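Long-range contacts in cellobiose 2-epimerase (Spirochaeta thermophila DSM 6192, PDB 5ZIG), which probably catalyses the reversible epimerization of cellobiose to 4-O-beta-D-glucopyranosyl-D-mannose, converting the glucose at the reducing end to mannose: residues S231-L236 against G247-G252; E256-L261 against S279-V284; S298-Q303 against R311-W316; E320-F325 against D339-V344; E359-V364 against Y374-M379. One frame throughout, in Å; residues are numbered along the deposited sequence.

Contact 1 (S231-L236 against G247-G252); sequences SSHLGL and GGISFG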
# COMPACT_ATOMS: atom_id res chain seq x y z
N SER A 231 11.97 -17.11 5.81
CA SER A 231 13.36 -16.72 5.92
C SER A 231 13.45 -15.18 5.90
O SER A 231 12.77 -14.55 6.71
CB SER A 231 14.18 -17.41 4.83
OG SER A 231 14.08 -16.70 3.61
N SER A 232 14.23 -14.57 5.01
CA SER A 232 14.45 -13.12 5.02
C SER A 232 13.90 -12.41 3.79
O SER A 232 14.07 -11.18 3.68
CB SER A 232 15.94 -12.80 5.17
OG SER A 232 16.64 -12.97 3.95
N HIS A 233 13.25 -13.12 2.88
CA HIS A 233 12.52 -12.51 1.78
C HIS A 233 11.12 -13.11 1.70
O HIS A 233 10.90 -14.27 2.06
CB HIS A 233 13.25 -12.70 0.45
CG HIS A 233 14.65 -12.16 0.47
ND1 HIS A 233 14.94 -10.84 0.20
CD2 HIS A 233 15.84 -12.76 0.73
CE1 HIS A 233 16.25 -10.65 0.29
NE2 HIS A 233 16.82 -11.80 0.61
N LEU A 234 10.19 -12.29 1.24
CA LEU A 234 8.82 -12.73 1.07
C LEU A 234 8.69 -13.42 -0.27
O LEU A 234 8.94 -12.80 -1.31
CB LEU A 234 7.86 -11.54 1.12
CG LEU A 234 7.35 -11.05 2.45
CD1 LEU A 234 8.53 -10.64 3.34
CD2 LEU A 234 6.43 -9.89 2.15
N GLY A 235 8.31 -14.70 -0.24
CA GLY A 235 8.01 -15.39 -1.48
C GLY A 235 6.92 -14.69 -2.26
O GLY A 235 6.06 -14.01 -1.70
N LEU A 236 6.95 -14.85 -3.58
CA LEU A 236 5.98 -14.13 -4.39
C LEU A 236 4.69 -14.91 -4.62
O LEU A 236 3.60 -14.41 -4.34
CB LEU A 236 6.61 -13.74 -5.74
CG LEU A 236 7.76 -12.73 -5.65
CD1 LEU A 236 8.32 -12.43 -7.03
CD2 LEU A 236 7.31 -11.46 -4.97
N GLY A 247 9.64 -17.60 -8.80
CA GLY A 247 10.63 -17.09 -7.87
C GLY A 247 10.68 -15.58 -7.89
O GLY A 247 9.74 -14.91 -8.29
N GLY A 248 11.81 -15.06 -7.42
CA GLY A 248 12.07 -13.64 -7.49
C GLY A 248 11.83 -12.94 -6.16
O GLY A 248 11.19 -13.46 -5.24
N ILE A 249 12.34 -11.72 -6.09
CA ILE A 249 12.31 -10.89 -4.89
C ILE A 249 11.80 -9.51 -5.27
O ILE A 249 12.31 -8.90 -6.22
CB ILE A 249 13.70 -10.78 -4.23
CG1 ILE A 249 14.19 -12.15 -3.77
CG2 ILE A 249 13.68 -9.79 -3.08
CD1 ILE A 249 15.67 -12.29 -3.81
N SER A 250 10.78 -9.03 -4.54
CA SER A 250 10.31 -7.65 -4.64
C SER A 250 10.86 -6.87 -3.44
O SER A 250 10.37 -7.01 -2.32
CB SER A 250 8.79 -7.59 -4.68
OG SER A 250 8.32 -6.26 -4.79
N PHE A 251 11.87 -6.03 -3.69
CA PHE A 251 12.50 -5.29 -2.59
C PHE A 251 11.50 -4.39 -1.89
O PHE A 251 11.48 -4.31 -0.66
CB PHE A 251 13.70 -4.48 -3.11
CG PHE A 251 14.77 -5.32 -3.72
CD1 PHE A 251 15.79 -5.85 -2.95
CD2 PHE A 251 14.72 -5.65 -5.07
CE1 PHE A 251 16.76 -6.66 -3.51
CE2 PHE A 251 15.68 -6.46 -5.64
CZ PHE A 251 16.70 -6.96 -4.86
N GLY A 252 10.63 -3.73 -2.66
CA GLY A 252 9.59 -2.90 -2.06
C GLY A 252 8.61 -3.68 -1.21
O GLY A 252 8.17 -3.21 -0.16
O HOH W 1 9.98 -10.40 -2.11
O HOH W 2 11.09 -13.62 -2.38
O HOH W 3 9.55 -15.73 -4.88

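Contact 2 (E256-L261 against S279-V284); sequences EATWLL and SWIRPV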
# COMPACT_ATOMS: atom_id res chain seq x y z
N GLU A 256 8.06 -3.09 2.64
CA GLU A 256 6.68 -2.76 3.01
C GLU A 256 6.15 -3.73 4.07
O GLU A 256 5.51 -3.31 5.05
CB GLU A 256 5.78 -2.75 1.78
CG GLU A 256 4.52 -1.92 1.92
CD GLU A 256 3.58 -2.05 0.72
OE1 GLU A 256 3.90 -2.81 -0.21
OE2 GLU A 256 2.53 -1.39 0.72
N ALA A 257 6.43 -5.02 3.92
CA ALA A 257 5.81 -5.98 4.83
C ALA A 257 6.31 -5.79 6.26
O ALA A 257 5.54 -5.93 7.21
CB ALA A 257 6.05 -7.41 4.37
N THR A 258 7.59 -5.42 6.43
CA THR A 258 8.13 -5.31 7.79
C THR A 258 7.31 -4.32 8.62
O THR A 258 6.97 -4.61 9.77
CB THR A 258 9.60 -4.89 7.77
OG1 THR A 258 9.70 -3.58 7.21
CG2 THR A 258 10.42 -5.88 6.95
N TRP A 259 6.94 -3.17 8.04
CA TRP A 259 6.22 -2.25 8.89
C TRP A 259 4.72 -2.54 8.94
O TRP A 259 4.12 -2.37 10.01
CB TRP A 259 6.50 -0.80 8.51
CG TRP A 259 5.94 -0.25 7.24
CD1 TRP A 259 6.51 -0.29 6.00
CD2 TRP A 259 4.76 0.55 7.11
NE1 TRP A 259 5.74 0.40 5.11
CE2 TRP A 259 4.67 0.94 5.77
CE3 TRP A 259 3.78 1.00 8.02
CZ2 TRP A 259 3.61 1.71 5.28
CZ3 TRP A 259 2.75 1.77 7.55
CH2 TRP A 259 2.67 2.12 6.19
N LEU A 260 4.11 -3.00 7.84
CA LEU A 260 2.72 -3.47 7.91
C LEU A 260 2.59 -4.64 8.88
O LEU A 260 1.62 -4.72 9.65
CB LEU A 260 2.19 -3.86 6.53
CG LEU A 260 1.77 -2.65 5.68
CD1 LEU A 260 1.40 -3.07 4.28
CD2 LEU A 260 0.64 -1.91 6.37
N LEU A 261 3.55 -5.56 8.86
CA LEU A 261 3.52 -6.67 9.81
C LEU A 261 3.64 -6.14 11.23
O LEU A 261 2.90 -6.58 12.13
CB LEU A 261 4.64 -7.66 9.51
CG LEU A 261 4.42 -8.84 8.56
CD1 LEU A 261 3.84 -8.42 7.25
CD2 LEU A 261 5.74 -9.53 8.35
N SER A 279 12.91 -10.99 16.35
CA SER A 279 13.90 -11.90 15.77
C SER A 279 13.52 -12.30 14.35
O SER A 279 14.39 -12.44 13.48
CB SER A 279 14.04 -13.15 16.64
OG SER A 279 14.36 -12.78 17.96
N TRP A 280 12.23 -12.47 14.09
CA TRP A 280 11.77 -12.82 12.75
C TRP A 280 12.05 -11.69 11.76
O TRP A 280 12.64 -11.92 10.69
CB TRP A 280 10.27 -13.11 12.80
CG TRP A 280 9.60 -13.28 11.48
CD1 TRP A 280 10.17 -13.73 10.33
CD2 TRP A 280 8.22 -13.02 11.17
NE1 TRP A 280 9.23 -13.76 9.32
CE2 TRP A 280 8.03 -13.34 9.82
CE3 TRP A 280 7.13 -12.57 11.92
CZ2 TRP A 280 6.77 -13.21 9.18
CZ3 TRP A 280 5.89 -12.43 11.29
CH2 TRP A 280 5.72 -12.76 9.94
N ILE A 281 11.65 -10.48 12.10
CA ILE A 281 11.62 -9.40 11.13
C ILE A 281 13.00 -8.78 10.93
O ILE A 281 13.31 -8.27 9.85
CB ILE A 281 10.56 -8.37 11.58
CG1 ILE A 281 9.19 -8.79 11.07
CG2 ILE A 281 10.89 -6.95 11.14
CD1 ILE A 281 9.08 -8.79 9.56
N ARG A 282 13.87 -8.85 11.95
CA ARG A 282 15.16 -8.17 11.88
C ARG A 282 15.99 -8.57 10.67
O ARG A 282 16.48 -7.68 9.96
CB ARG A 282 15.94 -8.41 13.19
CG ARG A 282 16.93 -7.29 13.53
CD ARG A 282 18.02 -7.76 14.48
NE ARG A 282 17.88 -7.17 15.81
CZ ARG A 282 18.55 -6.11 16.25
NH1 ARG A 282 19.44 -5.50 15.46
NH2 ARG A 282 18.34 -5.65 17.47
N PRO A 283 16.18 -9.86 10.35
CA PRO A 283 16.99 -10.19 9.17
C PRO A 283 16.38 -9.73 7.86
O PRO A 283 17.13 -9.47 6.92
CB PRO A 283 17.10 -11.71 9.25
CG PRO A 283 15.95 -12.13 10.04
CD PRO A 283 15.76 -11.08 11.06
N VAL A 284 15.05 -9.63 7.76
CA VAL A 284 14.44 -9.04 6.57
C VAL A 284 14.87 -7.58 6.44
O VAL A 284 15.23 -7.11 5.36
CB VAL A 284 12.91 -9.20 6.62
CG1 VAL A 284 12.22 -8.49 5.45
CG2 VAL A 284 12.53 -10.66 6.63

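Contact 3 (S298-Q303 against R311-W316); sequences SLPNEQ and RARVWW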
# COMPACT_ATOMS: atom_id res chain seq x y z
N SER A 298 19.45 3.81 -2.93
CA SER A 298 18.06 3.75 -3.37
C SER A 298 17.80 2.30 -3.75
O SER A 298 18.73 1.53 -3.98
CB SER A 298 17.79 4.70 -4.54
OG SER A 298 18.52 4.27 -5.67
N LEU A 299 16.52 1.93 -3.84
CA LEU A 299 16.22 0.50 -3.93
C LEU A 299 15.83 0.06 -5.33
O LEU A 299 14.93 0.65 -5.94
CB LEU A 299 15.11 0.13 -2.94
CG LEU A 299 15.62 -0.05 -1.53
CD1 LEU A 299 14.55 -0.78 -0.72
CD2 LEU A 299 16.92 -0.84 -1.55
N PRO A 300 16.45 -1.00 -5.83
CA PRO A 300 16.04 -1.58 -7.11
C PRO A 300 14.64 -2.18 -7.03
O PRO A 300 14.09 -2.41 -5.95
CB PRO A 300 17.09 -2.66 -7.39
CG PRO A 300 17.85 -2.85 -6.10
CD PRO A 300 17.65 -1.64 -5.26
N ASN A 301 14.08 -2.45 -8.20
CA ASN A 301 12.67 -2.81 -8.23
C ASN A 301 12.47 -4.29 -7.89
O ASN A 301 11.67 -4.62 -7.01
CB ASN A 301 12.05 -2.49 -9.58
CG ASN A 301 10.58 -2.81 -9.60
OD1 ASN A 301 9.88 -2.61 -8.60
ND2 ASN A 301 10.10 -3.29 -10.73
N GLU A 302 13.20 -5.18 -8.55
CA GLU A 302 13.04 -6.58 -8.21
C GLU A 302 14.23 -7.38 -8.70
O GLU A 302 14.95 -6.98 -9.62
CB GLU A 302 11.75 -7.16 -8.80
CG GLU A 302 11.84 -7.42 -10.29
CD GLU A 302 10.64 -8.18 -10.84
OE1 GLU A 302 10.13 -9.08 -10.14
OE2 GLU A 302 10.22 -7.87 -11.97
N GLN A 303 14.40 -8.53 -8.07
CA GLN A 303 15.26 -9.59 -8.56
C GLN A 303 14.39 -10.57 -9.34
O GLN A 303 13.47 -11.16 -8.77
CB GLN A 303 15.97 -10.28 -7.40
CG GLN A 303 17.01 -11.30 -7.80
CD GLN A 303 18.14 -11.37 -6.78
OE1 GLN A 303 18.06 -12.10 -5.80
NE2 GLN A 303 19.19 -10.59 -7.01
N ARG A 311 16.70 -2.65 -12.12
CA ARG A 311 17.29 -1.60 -11.31
C ARG A 311 16.52 -0.30 -11.41
O ARG A 311 17.00 0.73 -10.91
CB ARG A 311 18.76 -1.41 -11.67
CG ARG A 311 19.59 -2.62 -11.28
CD ARG A 311 20.90 -2.70 -12.03
NE ARG A 311 21.74 -3.76 -11.49
CZ ARG A 311 22.11 -4.84 -12.17
NH1 ARG A 311 21.72 -4.99 -13.42
NH2 ARG A 311 22.88 -5.76 -11.61
N ALA A 312 15.36 -0.32 -12.05
CA ALA A 312 14.48 0.84 -12.02
C ALA A 312 14.22 1.25 -10.58
O ALA A 312 13.95 0.42 -9.71
CB ALA A 312 13.16 0.54 -12.73
N ARG A 313 14.28 2.53 -10.36
CA ARG A 313 14.01 3.13 -9.11
C ARG A 313 12.58 3.62 -9.20
O ARG A 313 12.34 4.66 -9.69
CB ARG A 313 14.99 4.25 -8.79
CG ARG A 313 16.12 3.86 -7.90
CD ARG A 313 16.80 2.61 -8.31
NE ARG A 313 18.02 2.38 -7.62
CZ ARG A 313 18.89 1.45 -7.89
NH1 ARG A 313 18.69 0.57 -8.85
NH2 ARG A 313 19.98 1.37 -7.19
N VAL A 314 11.70 2.80 -8.67
CA VAL A 314 10.26 2.98 -8.67
C VAL A 314 9.72 3.71 -7.45
O VAL A 314 10.09 3.44 -6.36
CB VAL A 314 9.57 1.62 -8.91
CG1 VAL A 314 8.08 1.71 -8.80
CG2 VAL A 314 9.96 1.06 -10.24
N TRP A 315 8.87 4.66 -7.69
CA TRP A 315 8.27 5.50 -6.68
C TRP A 315 7.80 4.84 -5.35
O TRP A 315 8.26 5.26 -4.34
CB TRP A 315 7.26 6.50 -7.26
CG TRP A 315 5.86 6.23 -7.01
CD1 TRP A 315 5.09 6.76 -6.07
CD2 TRP A 315 5.11 5.19 -7.58
NE1 TRP A 315 3.89 6.20 -6.06
CE2 TRP A 315 3.87 5.22 -6.99
CE3 TRP A 315 5.35 4.27 -8.59
CZ2 TRP A 315 2.86 4.36 -7.38
CZ3 TRP A 315 4.38 3.45 -8.95
CH2 TRP A 315 3.14 3.48 -8.35
N TRP A 316 7.04 3.75 -5.41
CA TRP A 316 6.45 3.15 -4.25
C TRP A 316 7.45 2.41 -3.44
O TRP A 316 7.35 2.38 -2.28
CB TRP A 316 5.22 2.31 -4.61
CG TRP A 316 5.50 1.03 -5.21
CD1 TRP A 316 5.64 0.76 -6.49
CD2 TRP A 316 5.67 -0.20 -4.53
NE1 TRP A 316 5.89 -0.52 -6.68
CE2 TRP A 316 5.90 -1.15 -5.48
CE3 TRP A 316 5.63 -0.58 -3.20
CZ2 TRP A 316 6.11 -2.44 -5.15
CZ3 TRP A 316 5.84 -1.87 -2.89
CH2 TRP A 316 6.09 -2.78 -3.85
O HOH W 4 12.61 0.66 -7.34

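Contact 4 (E320-F325 against D339-V344); sequences EAFVGF and DHACTV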
# COMPACT_ATOMS: atom_id res chain seq x y z
N GLU A 320 8.10 3.18 0.34
CA GLU A 320 7.96 2.17 1.38
C GLU A 320 9.26 1.92 2.10
O GLU A 320 9.26 1.58 3.29
CB GLU A 320 7.43 0.86 0.79
CG GLU A 320 6.03 0.96 0.25
CD GLU A 320 5.09 1.47 1.28
OE1 GLU A 320 5.35 1.21 2.48
OE2 GLU A 320 4.10 2.13 0.90
N ALA A 321 10.38 2.03 1.39
CA ALA A 321 11.67 1.90 2.05
C ALA A 321 11.86 3.01 3.08
O ALA A 321 12.42 2.77 4.15
CB ALA A 321 12.79 1.91 1.01
N PHE A 322 11.32 4.20 2.82
CA PHE A 322 11.36 5.28 3.81
C PHE A 322 10.60 4.90 5.08
O PHE A 322 11.15 4.96 6.19
CB PHE A 322 10.80 6.56 3.17
CG PHE A 322 10.73 7.71 4.10
CD1 PHE A 322 11.91 8.26 4.64
CD2 PHE A 322 9.52 8.28 4.43
CE1 PHE A 322 11.86 9.34 5.50
CE2 PHE A 322 9.45 9.36 5.30
CZ PHE A 322 10.62 9.90 5.83
N VAL A 323 9.32 4.50 4.95
CA VAL A 323 8.55 4.15 6.14
C VAL A 323 9.16 2.95 6.84
O VAL A 323 9.23 2.89 8.07
CB VAL A 323 7.07 3.91 5.78
CG1 VAL A 323 6.27 3.70 7.04
CG2 VAL A 323 6.54 5.10 5.02
N GLY A 324 9.71 2.03 6.05
CA GLY A 324 10.28 0.83 6.63
C GLY A 324 11.52 1.12 7.45
O GLY A 324 11.74 0.49 8.49
N PHE A 325 12.34 2.07 7.00
CA PHE A 325 13.57 2.37 7.73
C PHE A 325 13.26 3.11 9.02
O PHE A 325 13.93 2.89 10.04
CB PHE A 325 14.53 3.17 6.83
CG PHE A 325 15.19 2.33 5.78
CD1 PHE A 325 15.71 1.08 6.10
CD2 PHE A 325 15.31 2.78 4.48
CE1 PHE A 325 16.32 0.29 5.13
CE2 PHE A 325 15.92 2.01 3.52
CZ PHE A 325 16.42 0.77 3.84
N ASP A 339 19.66 6.87 9.20
CA ASP A 339 20.55 7.26 8.11
C ASP A 339 19.98 6.80 6.77
O ASP A 339 19.95 7.55 5.79
CB ASP A 339 21.96 6.67 8.30
CG ASP A 339 22.69 7.23 9.53
OD1 ASP A 339 22.43 8.39 9.92
OD2 ASP A 339 23.52 6.51 10.11
N HIS A 340 19.52 5.55 6.74
CA HIS A 340 18.97 4.96 5.53
C HIS A 340 17.71 5.71 5.09
O HIS A 340 17.63 6.16 3.94
CB HIS A 340 18.73 3.47 5.79
CG HIS A 340 19.99 2.67 5.95
ND1 HIS A 340 21.14 2.93 5.23
CD2 HIS A 340 20.29 1.62 6.75
CE1 HIS A 340 22.08 2.06 5.56
NE2 HIS A 340 21.59 1.26 6.49
N ALA A 341 16.74 5.87 5.99
CA ALA A 341 15.54 6.65 5.70
C ALA A 341 15.90 8.02 5.12
O ALA A 341 15.41 8.40 4.05
CB ALA A 341 14.70 6.82 6.95
N CYS A 342 16.72 8.78 5.83
CA CYS A 342 17.17 10.07 5.32
C CYS A 342 17.75 9.94 3.92
O CYS A 342 17.43 10.74 3.03
CB CYS A 342 18.20 10.71 6.27
SG CYS A 342 17.63 11.04 8.00
N THR A 343 18.58 8.92 3.69
CA THR A 343 19.16 8.69 2.36
C THR A 343 18.08 8.45 1.32
O THR A 343 18.13 9.01 0.22
CB THR A 343 20.13 7.50 2.41
OG1 THR A 343 21.30 7.88 3.13
CG2 THR A 343 20.53 7.05 1.00
N VAL A 344 17.11 7.60 1.64
CA VAL A 344 16.04 7.30 0.69
C VAL A 344 15.22 8.56 0.43
O VAL A 344 14.87 8.85 -0.72
CB VAL A 344 15.16 6.14 1.21
CG1 VAL A 344 13.81 6.11 0.49
CG2 VAL A 344 15.90 4.82 1.00

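Contact 5 (E359-V364 against Y374-M379); sequences EWFWAV and YEKGGM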
# COMPACT_ATOMS: atom_id res chain seq x y z
N GLU A 359 3.38 15.99 -9.26
CA GLU A 359 3.48 14.74 -8.53
C GLU A 359 4.86 14.10 -8.54
O GLU A 359 5.84 14.75 -8.54
CB GLU A 359 2.42 13.75 -9.05
CG GLU A 359 1.50 13.14 -8.05
CD GLU A 359 1.98 11.82 -7.53
OE1 GLU A 359 2.91 11.24 -8.04
OE2 GLU A 359 1.42 11.36 -6.58
N TRP A 360 4.90 12.80 -8.55
CA TRP A 360 6.09 12.03 -8.58
C TRP A 360 6.18 11.14 -9.82
O TRP A 360 5.21 10.65 -10.29
CB TRP A 360 6.19 11.11 -7.36
CG TRP A 360 6.28 11.72 -5.95
CD1 TRP A 360 5.99 12.97 -5.57
CD2 TRP A 360 6.65 11.05 -4.77
NE1 TRP A 360 6.15 13.14 -4.28
CE2 TRP A 360 6.58 11.97 -3.74
CE3 TRP A 360 7.05 9.77 -4.47
CZ2 TRP A 360 6.90 11.65 -2.44
CZ3 TRP A 360 7.36 9.46 -3.20
CH2 TRP A 360 7.28 10.40 -2.21
N PHE A 361 7.36 11.01 -10.39
CA PHE A 361 7.56 10.06 -11.47
C PHE A 361 7.25 8.64 -10.99
O PHE A 361 7.43 8.32 -9.81
CB PHE A 361 8.98 10.16 -12.00
CG PHE A 361 9.26 11.48 -12.72
CD1 PHE A 361 10.27 12.34 -12.28
CD2 PHE A 361 8.49 11.85 -13.81
CE1 PHE A 361 10.51 13.55 -12.94
CE2 PHE A 361 8.73 13.06 -14.47
CZ PHE A 361 9.74 13.90 -14.04
N TRP A 362 6.72 7.81 -11.90
CA TRP A 362 6.60 6.38 -11.60
C TRP A 362 7.96 5.77 -11.27
O TRP A 362 8.07 4.91 -10.38
CB TRP A 362 5.98 5.65 -12.79
CG TRP A 362 5.93 4.16 -12.60
CD1 TRP A 362 6.97 3.28 -12.68
CD2 TRP A 362 4.76 3.38 -12.33
NE1 TRP A 362 6.53 2.00 -12.45
CE2 TRP A 362 5.18 2.03 -12.24
CE3 TRP A 362 3.41 3.68 -12.17
CZ2 TRP A 362 4.29 0.99 -11.96
CZ3 TRP A 362 2.52 2.64 -11.89
CH2 TRP A 362 2.98 1.31 -11.79
N ALA A 363 9.00 6.16 -12.00
CA ALA A 363 10.32 5.56 -11.85
C ALA A 363 11.39 6.42 -12.54
O ALA A 363 11.11 7.17 -13.48
CB ALA A 363 10.35 4.14 -12.41
N VAL A 364 12.61 6.30 -12.01
CA VAL A 364 13.78 6.96 -12.57
C VAL A 364 14.93 5.96 -12.61
O VAL A 364 14.88 4.89 -11.99
CB VAL A 364 14.14 8.22 -11.77
CG1 VAL A 364 13.04 9.26 -11.85
CG2 VAL A 364 14.30 7.82 -10.30
N TYR A 374 5.64 5.59 -19.01
CA TYR A 374 4.81 5.28 -17.84
C TYR A 374 3.90 6.40 -17.54
O TYR A 374 4.13 7.51 -17.92
CB TYR A 374 5.62 5.03 -16.58
CG TYR A 374 6.51 3.86 -16.65
CD1 TYR A 374 6.10 2.63 -16.24
CD2 TYR A 374 7.76 3.99 -17.13
CE1 TYR A 374 6.93 1.56 -16.31
CE2 TYR A 374 8.58 2.95 -17.23
CZ TYR A 374 8.16 1.73 -16.82
OH TYR A 374 9.04 0.73 -16.91
N GLU A 375 2.83 6.09 -16.84
CA GLU A 375 1.92 7.12 -16.46
C GLU A 375 2.24 7.76 -15.13
O GLU A 375 2.99 7.27 -14.36
CB GLU A 375 0.49 6.65 -16.45
CG GLU A 375 0.25 5.37 -15.75
CD GLU A 375 -0.83 4.58 -16.43
OE1 GLU A 375 -1.36 4.99 -17.49
OE2 GLU A 375 -1.14 3.53 -15.90
N LYS A 376 1.62 8.89 -14.97
CA LYS A 376 1.65 9.66 -13.78
C LYS A 376 0.57 9.17 -12.85
O LYS A 376 0.73 9.19 -11.68
CB LYS A 376 1.35 11.07 -14.08
CG LYS A 376 2.50 11.98 -14.07
CD LYS A 376 3.32 11.96 -12.82
CE LYS A 376 4.63 12.62 -13.16
NZ LYS A 376 4.40 13.98 -13.64
N GLY A 377 -0.56 8.77 -13.40
CA GLY A 377 -1.67 8.25 -12.66
C GLY A 377 -2.43 7.22 -13.46
O GLY A 377 -2.51 7.36 -14.62
N GLY A 378 -2.94 6.19 -12.82
CA GLY A 378 -3.72 5.19 -13.53
C GLY A 378 -4.12 4.03 -12.64
O GLY A 378 -4.28 4.19 -11.43
N MET A 379 -4.28 2.87 -13.26
CA MET A 379 -4.69 1.68 -12.53
C MET A 379 -3.68 1.30 -11.46
O MET A 379 -4.03 0.66 -10.46
CB MET A 379 -4.89 0.50 -13.49
CG MET A 379 -5.93 0.73 -14.56
SD MET A 379 -7.53 0.11 -14.03
CE MET A 379 -7.14 -1.60 -13.65

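Contact 1 (S231-L236 against G247-G252)
Gly247 and Leu236 start the contact: the carbonyl O of Gly247 lies 3.1 Å from Leu236 CD1. Gly248 follows with a positive phi (101°), a backbone shape that suits glycine. Its O comes 3.5 Å from Leu236 CG, and it also accepts from water 3, which in turn accepts from Leu236 N, 3.0 Å from the water oxygen. Ile249 reaches His233 in two places. Its CD1 sits 4.3 Å above the middle of the imidazole ring, while its CG2 lies 3.7 Å from His233 ND1. That nitrogen is hydrogen-bonded to Asp254, so the ring under the isoleucine is held from the first turn of helix 251-269. At Ser250 the N-H goes to water 1, with 2.9 Å between Ser250 N and the water oxygen, and water 1 donates to Leu234 O. Ser250 CB also touches Leu236 CD2. No direct hydrogen bond joins the two segments; bridging waters and the side chains of Leu236 and Ile249 do. Ser250, at the end of a short, weakly bonded strand, is the N-cap of helix 251-269: its side chain caps a backbone N in the first turn, and OG bonds His253 ND1. The loop after helix 211-228 lies against this junction, in the (alpha/alpha)6-barrel fold of the family.

Contact 2 (E256-L261 against S279-V284)
Thr258 and Ile281 mark the nearest backbones, CA to CA 6.3 Å, where two nearly antiparallel helical segments pass at 155° with their axes 10.1 Å apart. At that spacing side chains fill the interface. Leu261 CD2 is one meeting point: it stands 3.6 Å from Ile281 CD1 and equally close to Trp280 CH2, so a single methyl is shared between the two, approaching the indole obliquely. The Leu261 and Trp280 side chains cross at about a right angle. One turn earlier, Thr258 turns its methyl into the interface, CG2 lying 3.5 Å from Val284 CG1 and 4.1 Å from Ile281 CD1. Its chi1 of 64° puts OG1 between the backbone N and the carbonyl carbon, and the hydroxyl bonds Ile255 O within its own helix. The threonine therefore meets the partner helix as an apolar group. Helix 275-294 is kinked at Pro283, whose nitrogen makes no bond to the turn before. Trp280 NE1 hydrogen-bonds Ala229 O, in the loop after helix 211-228, and the indole makes a cation-pi contact with Arg225. From helix 251-269, Trp259 and Glu256 reach helices 315-332 and 384-402, while Glu256, Ala257 and Leu261 touch helix 191-208.

Contact 3 (S298-Q303 against R311-W316)
Ser298 and Arg313 make the direct hydrogen bond of this contact: Arg313 NE donates to Ser298 OG over 2.8 Å, nearly straight at 171°, with the oxygen only 2° out of the guanidinium plane. Within its own segment Arg313 NH1 donates to Arg311 O at 2.7 Å, so two N-H groups of the same buried flat head are held and its rotation is fixed. A bend at chi2 (48°) swings CD back towards the other segment. Packing over one face of the guanidinium is the second kind of contact, with Pro300 N lying 3.9 Å above the centre of the Arg313 group and Leu299 C nearer the rim. Water carries the third kind: water 4 donates to Leu299 O and Ala312 O and accepts from Val314 N, each at 2.7 Å, tying three backbone groups together. Further van der Waals contact is modest, with Val314 CG2 lying 4.0 Å from Asn301 CG; Asn301 ND2 hydrogen-bonds Asp310 OD2. Asn301 and Glu302 both face Asp310, a classic beta bulge. The whole is a bulged beta hairpin of strands 302-303 and 309-314, whose second strand runs directly into helix 315-332.

Contact 4 (E320-F325 against D339-V344)
An antiparallel helical hairpin, helices 315-332 and 336-352, closes tightly where Phe322 and Ala341 meet, their CA atoms 4.8 Å apart. The segment axes come within 8.2 Å at 159°, a spacing that the small alanine permits. Phe325 carries most of the aromatic packing. His340 CB sits 3.6 Å from the Phe325 ring centroid and almost on the ring normal, a CH-pi contact over the face, while Val344 CG2 meets the ring edge in plane, 3.8 Å from Phe325 CE2. The imidazole of His340 itself lies obliquely to the phenyl. In the (alpha/alpha)6 barrel, successive helices pair in this antiparallel way, and here Met285, from helix 275-294, also touches Phe325. Ala341 CB is wedged between the two phenylalanines, 3.7 Å from Phe325 CB and 3.9 Å from Phe322 CD1. In Phe322, CG is anti to the backbone N (chi1 178°); the ring edge, at CD1, meets Ala341 O. Val344 CG1 packs on Phe322 CB, and the Phe322 side chain also touches Ile14 and Leu18 of helix 7-31.

Contact 5 (E359-V364 against Y374-M379)
Trp362 and Tyr374 form an offset stack, the exposed phenol on the partly exposed indole, with the five-membered ring and the phenol 4.5 Å apart between centroids and planes only 12° from parallel. The closest atoms are the two CD1 carbons, 3.7 Å apart, each over the outer part of the other's face; both residues also touch a crystal neighbour. Trp362 CB rests 3.7 Å from Glu375 O. Further in, the Lys376 methylenes pack on Trp360 O. A bend at chi2 (-55°) places Lys376 CD 3.4 Å from Trp360 O, and Lys376 CE lies 4.0 Å from Phe361 CD2. The ammonium goes on to Asp354, in a salt bridge, and to Gly358 O. Glu359 OE1 accepts from Trp360 N at 2.6 Å from above the carboxylate plane; OE1 also makes a salt bridge with Lys381, while OE2 is held by Asn386 and Trp30. Segment 359-364 runs into the outermost strand 363-364, paired with strand 309-314, and Lys376 and Gly377 both face Ile45, a classic beta bulge. No hydrogen bond links the segments, so the chemistry implies cohesion by ring stacking and lysine methylenes, with the charged ends met mainly by residues outside the two segments.

Contacts 2 and 4 lie in the core and are almost purely apolar helix-helix packing; they meet through Trp259 NE1 and Glu320 OE1, which probably hydrogen-bond. Contact 1 is at the surface and relies on water, contact 3 is buried yet polar, and contact 5 is partly buried, with an aromatic stack outside and lysine carbons within. Contacts 1, 3 and 5 reach one antiparallel sheet, strands 249-250, 302-303, 309-314 and 363-364. Contacts 1 and 2 share helix 251-269, and contacts 3 and 4 share helix 315-332, so strand-to-helix junctions connect the polar contacts to the apolar ones. Contacts 2 and 5 lie farthest apart, centres about 27 Å.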